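Local coordinates for ARO (armadillo repeats only protein) (Plasmodium falciparum Santa Lucia, PDB 5EWP) that probably serves as an armadillo-repeat protein-binding scaffold in the translocation of rhoptries to the apical pole of the parasite and their attachment there, at residues Ser37-Glu42 with Lys56-Leu61; His77-Ile82 with Ser111-Asp116; Leu179-Asn184 with Leu228-Gln233. All blocks are in the same frame, centred on the assembly; numbering follows the deposited sequence.

Contact 1. Residues Ser37-Glu42 with Lys56-Leu61; sequences STCEIE and KTIGAL
An extended loop segment, Ser37-Glu42, lies across the N-terminal end of helix 58-70 and is tied to it by backbone hydrogen bonds and by the side chain of Ile41, near the N-terminal end of the armadillo solenoid. The shortest bond runs from Ile58 N to Cys39 O, 2.8 Å long and arriving nearly along the C=O axis. Two residues on, Ile41 N gives a straight bond to Lys56 O, though the donor stands above the carbonyl plane. These two bonds frame a single beta bridge between Glu40 and Thr57. Thr57 is the N-cap of the helix: its OG1, held between backbone N and carbonyl carbon (chi1 56°), takes a weak bond from Ala60 N, while its CG2 rests on Thr38 O at 3.5 Å. An ST turn shapes the start of the loop segment, with Cys39 N bonded to Ser37 OG, an oxygen that is also hydrogen-bonded to Asp15. Gly59 N adds a weak bond to Ser37 O at 3.1 Å. Alongside these bonds, Ile41 has its CG1 in the crowded position (chi1 61°); its CG2 meets Ile58 CD1 obliquely at 3.6 Å, and its CD1 reaches Leu61 CD2. Lys56 sends its amine away to salt bridges with Glu99 and Asp101.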
ATOM      1  N   SER A  37      18.556  11.120   3.813  1.00 19.35           N
ATOM      2  CA  SER A  37      18.961  12.517   3.719  1.00 25.90           C
ATOM      3  C   SER A  37      17.856  13.456   4.174  1.00 27.40           C
ATOM      4  O   SER A  37      16.712  13.314   3.763  1.00 21.68           O
ATOM      5  CB  SER A  37      19.367  12.888   2.294  1.00 21.10           C
ATOM      6  OG  SER A  37      19.658  14.277   2.253  1.00 23.91           O
ATOM      7  N   THR A  38      18.210  14.404   5.037  1.00 25.05           N
ATOM      8  CA  THR A  38      17.283  15.436   5.484  1.00 32.71           C
ATOM      9  C   THR A  38      17.553  16.768   4.779  1.00 27.27           C
ATOM     10  O   THR A  38      17.013  17.806   5.161  1.00 24.78           O
ATOM     11  CB  THR A  38      17.363  15.633   7.013  1.00 34.00           C
ATOM     12  OG1 THR A  38      18.666  16.114   7.362  1.00 30.48           O
ATOM     13  CG2 THR A  38      17.109  14.309   7.718  1.00 34.49           C
ATOM     14  N   CYS A  39      18.392  16.733   3.745  1.00 22.88           N
ATOM     15  CA  CYS A  39      18.718  17.936   2.985  1.00 24.55           C
ATOM     16  C   CYS A  39      17.459  18.524   2.327  1.00 22.49           C
ATOM     17  O   CYS A  39      16.806  17.855   1.527  1.00 21.83           O
ATOM     18  CB  CYS A  39      19.787  17.607   1.932  1.00 22.53           C
ATOM     19  SG  CYS A  39      20.308  18.987   0.952  1.00 29.71           S
ATOM     20  N   GLU A  40      17.097  19.755   2.692  1.00 19.58           N
ATOM     21  CA  GLU A  40      15.880  20.381   2.177  1.00 18.41           C
ATOM     22  C   GLU A  40      16.017  20.668   0.689  1.00 29.40           C
ATOM     23  O   GLU A  40      17.107  20.979   0.210  1.00 24.50           O
ATOM     24  CB  GLU A  40      15.559  21.666   2.961  1.00 21.89           C
ATOM     25  CG  GLU A  40      15.099  21.376   4.392  1.00 26.12           C
ATOM     26  CD  GLU A  40      14.746  22.624   5.194  1.00 31.42           C
ATOM     27  OE1 GLU A  40      14.848  23.741   4.645  1.00 27.89           O
ATOM     28  OE2 GLU A  40      14.365  22.470   6.381  1.00 33.30           O
ATOM     29  N   ILE A  41      14.919  20.539  -0.050  1.00 25.73           N
ATOM     30  CA  ILE A  41      14.907  20.953  -1.448  1.00 30.36           C
ATOM     31  C   ILE A  41      13.892  22.074  -1.648  1.00 32.93           C
ATOM     32  O   ILE A  41      13.065  22.339  -0.773  1.00 31.31           O
ATOM     33  CB  ILE A  41      14.589  19.787  -2.400  1.00 24.55           C
ATOM     34  CG1 ILE A  41      13.203  19.207  -2.112  1.00 25.16           C
ATOM     35  CG2 ILE A  41      15.631  18.687  -2.254  1.00 24.89           C
ATOM     36  CD1 ILE A  41      12.841  18.016  -3.001  1.00 26.34           C
ATOM     37  N   GLU A  42      13.959  22.728  -2.803  1.00 33.93           N
ATOM     38  CA  GLU A  42      13.034  23.811  -3.113  1.00 39.36           C
ATOM     39  C   GLU A  42      11.659  23.236  -3.440  1.00 45.11           C
ATOM     40  O   GLU A  42      11.536  22.049  -3.760  1.00 41.73           O
ATOM     41  CB  GLU A  42      13.558  24.650  -4.278  1.00 42.04           C
ATOM     42  N   LYS A  56       9.943  17.022   0.321  1.00 17.12           N
ATOM     43  CA  LYS A  56      10.464  18.264   0.881  1.00 22.96           C
ATOM     44  C   LYS A  56      11.957  18.167   1.167  1.00 23.99           C
ATOM     45  O   LYS A  56      12.611  19.172   1.500  1.00 19.26           O
ATOM     46  CB  LYS A  56       9.702  18.630   2.168  1.00 21.93           C
ATOM     47  CG  LYS A  56       8.197  18.807   1.954  1.00 29.07           C
ATOM     48  CD  LYS A  56       7.473  19.420   3.169  1.00 26.98           C
ATOM     49  CE  LYS A  56       8.045  18.950   4.505  1.00 29.23           C
ATOM     50  NZ  LYS A  56       7.405  17.714   5.057  1.00 30.88           N
ATOM     51  N   THR A  57      12.490  16.959   1.016  1.00 21.33           N
ATOM     52  CA  THR A  57      13.908  16.670   1.240  1.00 17.97           C
ATOM     53  C   THR A  57      14.448  15.719   0.189  1.00 19.60           C
ATOM     54  O   THR A  57      13.682  15.027  -0.481  1.00 17.73           O
ATOM     55  CB  THR A  57      14.175  16.032   2.625  1.00 21.34           C
ATOM     56  OG1 THR A  57      13.370  14.854   2.758  1.00 18.44           O
ATOM     57  CG2 THR A  57      13.858  16.993   3.772  1.00 21.43           C
ATOM     58  N   ILE A  58      15.772  15.652   0.069  1.00 20.65           N
ATOM     59  CA  ILE A  58      16.402  14.698  -0.834  1.00 18.12           C
ATOM     60  C   ILE A  58      15.989  13.266  -0.459  1.00 19.21           C
ATOM     61  O   ILE A  58      15.811  12.409  -1.328  1.00 17.59           O
ATOM     62  CB  ILE A  58      17.939  14.854  -0.811  1.00 19.43           C
ATOM     63  CG1 ILE A  58      18.340  16.134  -1.538  1.00 22.99           C
ATOM     64  CG2 ILE A  58      18.632  13.666  -1.452  1.00 14.65           C
ATOM     65  CD1 ILE A  58      18.024  16.103  -3.014  1.00 24.37           C
ATOM     66  N   GLY A  59      15.812  13.021   0.835  1.00 19.23           N
ATOM     67  CA  GLY A  59      15.378  11.711   1.311  1.00 17.71           C
ATOM     68  C   GLY A  59      14.045  11.279   0.721  1.00 19.45           C
ATOM     69  O   GLY A  59      13.916  10.186   0.166  1.00 16.89           O
ATOM     70  N   ALA A  60      13.035  12.137   0.825  1.00 16.76           N
ATOM     71  CA  ALA A  60      11.736  11.806   0.250  1.00 16.18           C
ATOM     72  C   ALA A  60      11.786  11.759  -1.281  1.00 19.93           C
ATOM     73  O   ALA A  60      11.083  10.969  -1.911  1.00 17.12           O
ATOM     74  CB  ALA A  60      10.689  12.795   0.713  1.00 18.52           C
ATOM     75  N   LEU A  61      12.609  12.612  -1.878  1.00 14.86           N
ATOM     76  CA  LEU A  61      12.741  12.636  -3.327  1.00 12.36           C
ATOM     77  C   LEU A  61      13.375  11.344  -3.855  1.00 14.36           C
ATOM     78  O   LEU A  61      13.013  10.835  -4.917  1.00 14.10           O
ATOM     79  CB  LEU A  61      13.575  13.835  -3.739  1.00 17.47           C
ATOM     80  CG  LEU A  61      13.632  14.130  -5.235  1.00 17.97           C
ATOM     81  CD1 LEU A  61      12.249  14.403  -5.801  1.00 22.11           C
ATOM     82  CD2 LEU A  61      14.565  15.310  -5.449  1.00 18.39           C
TER

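Contact 2. Residues His77-Ile82 with Ser111-Asp116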
ATOM      1  N   HIS A  77      12.913  -5.841 -13.288  1.00 20.11           N
ATOM      2  CA  HIS A  77      14.150  -6.146 -12.579  1.00 20.26           C
ATOM      3  C   HIS A  77      14.442  -5.125 -11.475  1.00 20.82           C
ATOM      4  O   HIS A  77      15.134  -5.428 -10.510  1.00 20.33           O
ATOM      5  CB  HIS A  77      15.335  -6.229 -13.548  1.00 26.47           C
ATOM      6  CG  HIS A  77      15.848  -4.897 -13.999  1.00 30.77           C
ATOM      7  ND1 HIS A  77      15.341  -4.235 -15.099  1.00 35.79           N
ATOM      8  CD2 HIS A  77      16.835  -4.109 -13.510  1.00 28.15           C
ATOM      9  CE1 HIS A  77      15.989  -3.096 -15.263  1.00 33.92           C
ATOM     10  NE2 HIS A  77      16.901  -2.994 -14.310  1.00 34.66           N
ATOM     11  N   TYR A  78      13.918  -3.912 -11.611  1.00 22.83           N
ATOM     12  CA  TYR A  78      14.161  -2.907 -10.585  1.00 16.97           C
ATOM     13  C   TYR A  78      13.616  -3.350  -9.221  1.00 20.13           C
ATOM     14  O   TYR A  78      14.191  -3.021  -8.174  1.00 17.94           O
ATOM     15  CB  TYR A  78      13.564  -1.561 -10.999  1.00 14.40           C
ATOM     16  CG  TYR A  78      14.455  -0.791 -11.962  1.00 20.35           C
ATOM     17  CD1 TYR A  78      15.757  -0.453 -11.612  1.00 21.40           C
ATOM     18  CD2 TYR A  78      13.989  -0.397 -13.208  1.00 24.06           C
ATOM     19  CE1 TYR A  78      16.574   0.250 -12.484  1.00 23.94           C
ATOM     20  CE2 TYR A  78      14.800   0.310 -14.091  1.00 23.18           C
ATOM     21  CZ  TYR A  78      16.090   0.628 -13.718  1.00 26.97           C
ATOM     22  OH  TYR A  78      16.897   1.335 -14.578  1.00 32.79           O
ATOM     23  N   LYS A  79      12.517  -4.101  -9.230  1.00 18.69           N
ATOM     24  CA  LYS A  79      11.902  -4.533  -7.975  1.00 18.75           C
ATOM     25  C   LYS A  79      12.825  -5.425  -7.170  1.00 16.25           C
ATOM     26  O   LYS A  79      12.826  -5.378  -5.938  1.00 13.78           O
ATOM     27  CB  LYS A  79      10.568  -5.247  -8.240  1.00 16.52           C
ATOM     28  CG  LYS A  79       9.490  -4.299  -8.771  1.00 14.64           C
ATOM     29  CD  LYS A  79       8.177  -5.035  -9.000  1.00 18.99           C
ATOM     30  CE  LYS A  79       7.158  -4.088  -9.612  1.00 22.26           C
ATOM     31  NZ  LYS A  79       5.809  -4.696  -9.644  1.00 28.88           N
ATOM     32  N   ASP A  80      13.610  -6.253  -7.859  1.00 18.85           N
ATOM     33  CA  ASP A  80      14.592  -7.084  -7.184  1.00 15.06           C
ATOM     34  C   ASP A  80      15.810  -6.278  -6.753  1.00 14.25           C
ATOM     35  O   ASP A  80      16.322  -6.483  -5.657  1.00 18.09           O
ATOM     36  CB  ASP A  80      15.052  -8.247  -8.079  1.00 23.00           C
ATOM     37  CG  ASP A  80      13.964  -9.283  -8.306  1.00 29.08           C
ATOM     38  OD1 ASP A  80      13.267  -9.664  -7.337  1.00 24.86           O
ATOM     39  OD2 ASP A  80      13.814  -9.729  -9.462  1.00 28.39           O
ATOM     40  N   ALA A  81      16.285  -5.384  -7.619  1.00 15.59           N
ATOM     41  CA  ALA A  81      17.455  -4.563  -7.298  1.00 18.55           C
ATOM     42  C   ALA A  81      17.205  -3.737  -6.036  1.00 25.65           C
ATOM     43  O   ALA A  81      18.095  -3.553  -5.195  1.00 17.57           O
ATOM     44  CB  ALA A  81      17.815  -3.660  -8.471  1.00 20.71           C
ATOM     45  N   ILE A  82      15.983  -3.227  -5.911  1.00 18.74           N
ATOM     46  CA  ILE A  82      15.638  -2.410  -4.761  1.00 14.08           C
ATOM     47  C   ILE A  82      15.633  -3.249  -3.485  1.00 14.67           C
ATOM     48  O   ILE A  82      16.169  -2.844  -2.470  1.00 15.74           O
ATOM     49  CB  ILE A  82      14.288  -1.723  -4.981  1.00 18.22           C
ATOM     50  CG1 ILE A  82      14.454  -0.673  -6.089  1.00 17.95           C
ATOM     51  CG2 ILE A  82      13.782  -1.058  -3.673  1.00 14.13           C
ATOM     52  CD1 ILE A  82      13.155  -0.082  -6.631  1.00 15.29           C
ATOM     53  N   SER A 111       4.020  -0.257  -2.275  1.00 16.81           N
ATOM     54  CA  SER A 111       2.871  -0.813  -2.982  1.00 15.97           C
ATOM     55  C   SER A 111       3.294  -1.347  -4.350  1.00 19.90           C
ATOM     56  O   SER A 111       2.878  -2.435  -4.735  1.00 17.75           O
ATOM     57  CB  SER A 111       1.744   0.215  -3.120  1.00 17.70           C
ATOM     58  OG  SER A 111       2.122   1.303  -3.936  1.00 22.31           O
ATOM     59  N   PHE A 112       4.142  -0.616  -5.074  1.00 14.70           N
ATOM     60  CA  PHE A 112       4.658  -1.142  -6.342  1.00 13.19           C
ATOM     61  C   PHE A 112       5.588  -2.339  -6.153  1.00 13.75           C
ATOM     62  O   PHE A 112       5.581  -3.269  -6.966  1.00 15.98           O
ATOM     63  CB  PHE A 112       5.398  -0.064  -7.123  1.00 17.92           C
ATOM     64  CG  PHE A 112       4.476   0.899  -7.814  1.00 20.82           C
ATOM     65  CD1 PHE A 112       3.604   0.451  -8.800  1.00 22.43           C
ATOM     66  CD2 PHE A 112       4.474   2.237  -7.474  1.00 18.47           C
ATOM     67  CE1 PHE A 112       2.740   1.334  -9.436  1.00 27.20           C
ATOM     68  CE2 PHE A 112       3.621   3.131  -8.115  1.00 25.00           C
ATOM     69  CZ  PHE A 112       2.750   2.671  -9.088  1.00 25.11           C
ATOM     70  N   LEU A 113       6.407  -2.304  -5.108  1.00 12.21           N
ATOM     71  CA  LEU A 113       7.351  -3.394  -4.870  1.00 15.87           C
ATOM     72  C   LEU A 113       6.629  -4.687  -4.530  1.00 11.98           C
ATOM     73  O   LEU A 113       7.191  -5.782  -4.689  1.00 13.82           O
ATOM     74  CB  LEU A 113       8.322  -3.034  -3.746  1.00 10.55           C
ATOM     75  CG  LEU A 113       9.351  -1.952  -4.103  1.00 16.37           C
ATOM     76  CD1 LEU A 113      10.028  -1.536  -2.831  1.00 18.78           C
ATOM     77  CD2 LEU A 113      10.356  -2.517  -5.091  1.00 13.21           C
ATOM     78  N   SER A 114       5.397  -4.564  -4.052  1.00  9.83           N
ATOM     79  CA  SER A 114       4.634  -5.751  -3.632  1.00 13.50           C
ATOM     80  C   SER A 114       3.925  -6.421  -4.803  1.00 16.32           C
ATOM     81  O   SER A 114       3.342  -7.499  -4.646  1.00 17.91           O
ATOM     82  CB  SER A 114       3.613  -5.395  -2.554  1.00 14.96           C
ATOM     83  OG  SER A 114       2.506  -4.685  -3.096  1.00 19.04           O
ATOM     84  N   VAL A 115       3.962  -5.782  -5.968  1.00 14.54           N
ATOM     85  CA  VAL A 115       3.252  -6.303  -7.131  1.00 15.11           C
ATOM     86  C   VAL A 115       4.127  -7.276  -7.910  1.00 16.43           C
ATOM     87  O   VAL A 115       5.237  -6.944  -8.331  1.00 15.98           O
ATOM     88  CB  VAL A 115       2.777  -5.184  -8.071  1.00 19.54           C
ATOM     89  CG1 VAL A 115       2.095  -5.787  -9.297  1.00 20.19           C
ATOM     90  CG2 VAL A 115       1.813  -4.267  -7.332  1.00 24.01           C
ATOM     91  N   ASP A 116       3.613  -8.488  -8.098  1.00 19.22           N
ATOM     92  CA  ASP A 116       4.332  -9.498  -8.862  1.00 15.58           C
ATOM     93  C   ASP A 116       5.747  -9.713  -8.339  1.00 16.06           C
ATOM     94  O   ASP A 116       6.707  -9.800  -9.118  1.00 16.97           O
ATOM     95  CB  ASP A 116       4.385  -9.129 -10.354  1.00 22.40           C
ATOM     96  CG  ASP A 116       3.028  -9.226 -11.037  1.00 26.20           C
ATOM     97  OD1 ASP A 116       2.156  -9.972 -10.552  1.00 27.90           O
ATOM     98  OD2 ASP A 116       2.834  -8.548 -12.066  1.00 32.24           O
TER
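Lys79 buries more surface here than any other residue, and it does so by running straight out from helix 77-84 to the C-terminal end of helix 100-113. Its CG is anti to the carbonyl carbon (chi1 -68°) and every later torsion is close to 180°, so the fully extended chain delivers NZ to two backbone carbonyls. The shorter bond, 2.7 Å from Lys79 NZ to Val115 O, approaches from above the carbonyl plane. The second, from Lys79 NZ to Phe112 O at 3.0 Å, is weak. Phe112 O is near the end of the helix, where it also accepts from Val115 N, and Val115 O lies in the loop that follows; an ammonium group beside Phe112 O probably interacts well with the negative end of the helix dipole. The carboxylate of Asp116 lies nearby without touching the amine, the gap from Lys79 NZ to Asp116 OD2 being 5.4 Å; it may add to the favourable field. Val115 CB comes within 3.5 Å of Lys79 NZ, flanking the charged tip.

This is helix-to-helix packing within the armadillo solenoid, and Leu113 supplies its apolar half. Leu113 and Lys79 slide past each other in opposite directions, and Leu113 CD2 comes to 3.8 Å from Lys79 CA, against the helix backbone. One helical turn on from Lys79, Ile82 crosses Leu113 obliquely: its CG2, anti to the backbone N, meets Leu113 CD1 at 3.9 Å, and its CB and CD1 each stand at 4.0 Å from Leu113 CD2. Leu66 and Ala70 of helix 58-70 border this apolar patch, touching Ile82 and Leu113 respectively, and Met124 of helix 118-126 also packs on Leu113. The side-chain amide of Asn120 bonds to the backbone oxygens of both Lys79 and Leu113, bridging the two helices.

Contact 3. Residues Leu179-Asn184 with Leu228-Gln233; sequences LELPSN and LKTLQQ
Leu179 and Leu231 make the tight part of this contact, where the chain leaving helix 171-177 passes the last turn of helix 224-231. The two side chains cross at about a right angle, with Leu179 CD2 meeting Leu231 CD1 at 3.9 Å. Leu231 does more than touch a methyl: its CG, CD1 and CD2 gather round the backbone oxygen of Leu179, the nearest being CD2 at 3.5 Å from Leu179 O. In both leucines CG is anti to the carbonyl carbon and the branch is extended, which carries the methyls across the gap although the backbones stay well apart; the nearest pair of CA atoms, Leu179 and Leu228, is separated by 7.1 Å. Leu228, also buried, adds a looser touch, its CG 4.2 Å from Leu179 CD1.

The outer side is thinner. Leu181 is only partly buried, and between the two segments its methyls go to different partners. CD1 crosses obliquely onto the methyl of exposed Thr230, with 3.7 Å from Leu181 CD1 to Thr230 CG2. The threonine turns that methyl to the loop because CG2 is anti to its backbone N, while OG1 (chi1 -61°) looks back along its own helix to a weak bond with Lys226 O. Leu181 CD2 slides past Leu231 CD2 at 3.9 Å, linking the outer pair to the inner one. Leu191 and Cys234 of adjoining loops also touch Leu181. No hydrogen bond joins the segments, so apolar contact holds loop to helix, and beyond Leu181 the chain runs out through exposed Pro182 and Ser183. In the C-terminal part of the armadillo solenoid, the patch continues into two further helices: Ala197, Ile198 and Leu201 of helix 192-205 pack on Leu179, while Ser243 and Leu246 of helix 237-250 touch Leu231 and Leu228.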
ATOM      1  N   LEU A 179     -15.132  -0.706   3.355  1.00 18.88           N
ATOM      2  CA  LEU A 179     -16.389  -0.976   2.658  1.00 23.40           C
ATOM      3  C   LEU A 179     -17.409   0.161   2.812  1.00 27.29           C
ATOM      4  O   LEU A 179     -18.351   0.275   2.022  1.00 26.92           O
ATOM      5  CB  LEU A 179     -17.018  -2.273   3.170  1.00 24.35           C
ATOM      6  CG  LEU A 179     -16.217  -3.562   3.004  1.00 24.23           C
ATOM      7  CD1 LEU A 179     -16.884  -4.693   3.799  1.00 26.40           C
ATOM      8  CD2 LEU A 179     -16.101  -3.931   1.535  1.00 26.68           C
ATOM      9  N   GLU A 180     -17.227   0.996   3.825  1.00 28.78           N
ATOM     10  CA  GLU A 180     -18.191   2.061   4.106  1.00 31.20           C
ATOM     11  C   GLU A 180     -18.294   3.095   2.984  1.00 35.50           C
ATOM     12  O   GLU A 180     -17.306   3.423   2.332  1.00 30.70           O
ATOM     13  CB  GLU A 180     -17.848   2.761   5.424  1.00 25.16           C
ATOM     14  CG  GLU A 180     -18.104   1.887   6.643  1.00 29.84           C
ATOM     15  CD  GLU A 180     -17.797   2.584   7.959  1.00 42.79           C
ATOM     16  OE1 GLU A 180     -17.374   3.760   7.940  1.00 45.22           O
ATOM     17  OE2 GLU A 180     -17.961   1.940   9.015  1.00 42.46           O
ATOM     18  N   LEU A 181     -19.506   3.584   2.746  1.00 35.31           N
ATOM     19  CA  LEU A 181     -19.714   4.681   1.805  1.00 35.42           C
ATOM     20  C   LEU A 181     -19.192   5.987   2.394  1.00 40.25           C
ATOM     21  O   LEU A 181     -19.161   6.141   3.615  1.00 37.56           O
ATOM     22  CB  LEU A 181     -21.205   4.824   1.465  1.00 35.99           C
ATOM     23  CG  LEU A 181     -21.847   3.732   0.609  1.00 41.04           C
ATOM     24  CD1 LEU A 181     -23.341   3.994   0.436  1.00 48.05           C
ATOM     25  CD2 LEU A 181     -21.165   3.614  -0.737  1.00 38.62           C
ATOM     26  N   PRO A 182     -18.802   6.943   1.530  1.00 40.70           N
ATOM     27  CA  PRO A 182     -18.541   8.319   1.965  1.00 42.10           C
ATOM     28  C   PRO A 182     -19.815   8.912   2.565  1.00 39.46           C
ATOM     29  O   PRO A 182     -20.898   8.571   2.093  1.00 38.52           O
ATOM     30  CB  PRO A 182     -18.151   9.042   0.672  1.00 45.39           C
ATOM     31  CG  PRO A 182     -17.785   7.976  -0.285  1.00 45.05           C
ATOM     32  CD  PRO A 182     -18.568   6.763   0.088  1.00 41.85           C
ATOM     33  N   SER A 183     -19.694   9.807   3.543  1.00 38.66           N
ATOM     34  CA  SER A 183     -20.857  10.289   4.290  1.00 44.18           C
ATOM     35  C   SER A 183     -21.893  11.083   3.476  1.00 50.72           C
ATOM     36  O   SER A 183     -23.075  11.136   3.836  1.00 49.97           O
ATOM     37  CB  SER A 183     -20.381  11.146   5.467  1.00 51.50           C
ATOM     38  OG  SER A 183     -19.656  12.272   5.011  1.00 61.99           O
ATOM     39  N   ASN A 184     -21.451  11.697   2.388  1.00 44.50           N
ATOM     40  CA  ASN A 184     -22.350  12.441   1.513  1.00 40.45           C
ATOM     41  C   ASN A 184     -22.313  11.828   0.126  1.00 45.73           C
ATOM     42  O   ASN A 184     -22.231  12.527  -0.881  1.00 40.99           O
ATOM     43  CB  ASN A 184     -22.003  13.926   1.492  1.00 39.66           C
ATOM     44  CG  ASN A 184     -22.521  14.647   2.715  1.00 38.81           C
ATOM     45  OD1 ASN A 184     -23.442  14.165   3.383  1.00 32.94           O
ATOM     46  ND2 ASN A 184     -21.942  15.803   3.022  1.00 37.35           N
ATOM     47  N   LEU A 228     -21.729  -4.597   3.613  1.00 36.24           N
ATOM     48  CA  LEU A 228     -22.005  -5.257   2.348  1.00 35.77           C
ATOM     49  C   LEU A 228     -23.462  -5.072   1.940  1.00 39.00           C
ATOM     50  O   LEU A 228     -23.752  -4.870   0.763  1.00 39.81           O
ATOM     51  CB  LEU A 228     -21.653  -6.743   2.433  1.00 32.44           C
ATOM     52  CG  LEU A 228     -20.150  -7.034   2.432  1.00 33.18           C
ATOM     53  CD1 LEU A 228     -19.877  -8.500   2.709  1.00 33.96           C
ATOM     54  CD2 LEU A 228     -19.545  -6.624   1.107  1.00 36.69           C
ATOM     55  N   LYS A 229     -24.373  -5.154   2.907  1.00 38.18           N
ATOM     56  CA  LYS A 229     -25.790  -4.924   2.626  1.00 47.96           C
ATOM     57  C   LYS A 229     -26.013  -3.523   2.054  1.00 47.24           C
ATOM     58  O   LYS A 229     -26.810  -3.338   1.131  1.00 42.98           O
ATOM     59  CB  LYS A 229     -26.639  -5.132   3.882  1.00 47.80           C
ATOM     60  CG  LYS A 229     -27.041  -6.574   4.113  1.00 51.44           C
ATOM     61  CD  LYS A 229     -27.550  -6.782   5.527  1.00 55.77           C
ATOM     62  CE  LYS A 229     -27.955  -8.230   5.760  1.00 57.03           C
ATOM     63  NZ  LYS A 229     -28.331  -8.467   7.187  1.00 57.14           N
ATOM     64  N   THR A 230     -25.295  -2.544   2.597  1.00 39.41           N
ATOM     65  CA  THR A 230     -25.357  -1.175   2.088  1.00 44.78           C
ATOM     66  C   THR A 230     -24.802  -1.087   0.668  1.00 43.88           C
ATOM     67  O   THR A 230     -25.359  -0.395  -0.183  1.00 42.07           O
ATOM     68  CB  THR A 230     -24.593  -0.198   3.004  1.00 46.33           C
ATOM     69  OG1 THR A 230     -25.192  -0.198   4.306  1.00 48.00           O
ATOM     70  CG2 THR A 230     -24.632   1.216   2.446  1.00 43.82           C
ATOM     71  N   LEU A 231     -23.692  -1.775   0.420  1.00 40.13           N
ATOM     72  CA  LEU A 231     -23.067  -1.740  -0.897  1.00 41.37           C
ATOM     73  C   LEU A 231     -23.902  -2.408  -1.994  1.00 46.53           C
ATOM     74  O   LEU A 231     -23.908  -1.948  -3.140  1.00 49.57           O
ATOM     75  CB  LEU A 231     -21.682  -2.393  -0.844  1.00 35.33           C
ATOM     76  CG  LEU A 231     -20.566  -1.617  -0.143  1.00 33.91           C
ATOM     77  CD1 LEU A 231     -19.250  -2.399  -0.212  1.00 34.63           C
ATOM     78  CD2 LEU A 231     -20.399  -0.234  -0.753  1.00 35.35           C
ATOM     79  N   GLN A 232     -24.608  -3.484  -1.662  1.00 43.25           N
ATOM     80  CA  GLN A 232     -25.331  -4.231  -2.694  1.00 53.31           C
ATOM     81  C   GLN A 232     -26.566  -3.513  -3.239  1.00 55.77           C
ATOM     82  O   GLN A 232     -27.291  -4.072  -4.059  1.00 60.70           O
ATOM     83  CB  GLN A 232     -25.736  -5.609  -2.171  1.00 54.97           C
ATOM     84  CG  GLN A 232     -26.716  -5.586  -1.027  1.00 64.30           C
ATOM     85  CD  GLN A 232     -27.285  -6.956  -0.740  1.00 71.97           C
ATOM     86  OE1 GLN A 232     -26.794  -7.962  -1.254  1.00 67.31           O
ATOM     87  NE2 GLN A 232     -28.324  -7.005   0.087  1.00 77.27           N
ATOM     88  N   GLN A 233     -26.795  -2.277  -2.801  1.00 53.63           N
ATOM     89  CA  GLN A 233     -27.913  -1.484  -3.309  1.00 57.51           C
ATOM     90  C   GLN A 233     -27.437  -0.261  -4.096  1.00 63.44           C
ATOM     91  O   GLN A 233     -28.229   0.607  -4.455  1.00 70.40           O
ATOM     92  CB  GLN A 233     -28.819  -1.045  -2.156  1.00 57.38           C
TER

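How the contacts relate
From the N terminus, the chain passes helices 14-25 and 28-34 and makes a short helix-free excursion, which contact 1 closes by tying the loop after helix 28-34 to the start of helix 58-70. Contact 2 opens on the next helix, 77-84; its largely helical loop closes where that helix is joined to the end region of helix 100-113. Helices 118-126 to 171-177 intervene before contact 3, whose larger loop, with the small two-stranded hairpin, ties the loop after helix 171-177 to helix 224-231. The three loops follow in series, neither enclosing nor crossing one another. Contact 3 lies on the opposite side of the chain's centre from contacts 1 and 2, about 40 and 33 Å away between centres.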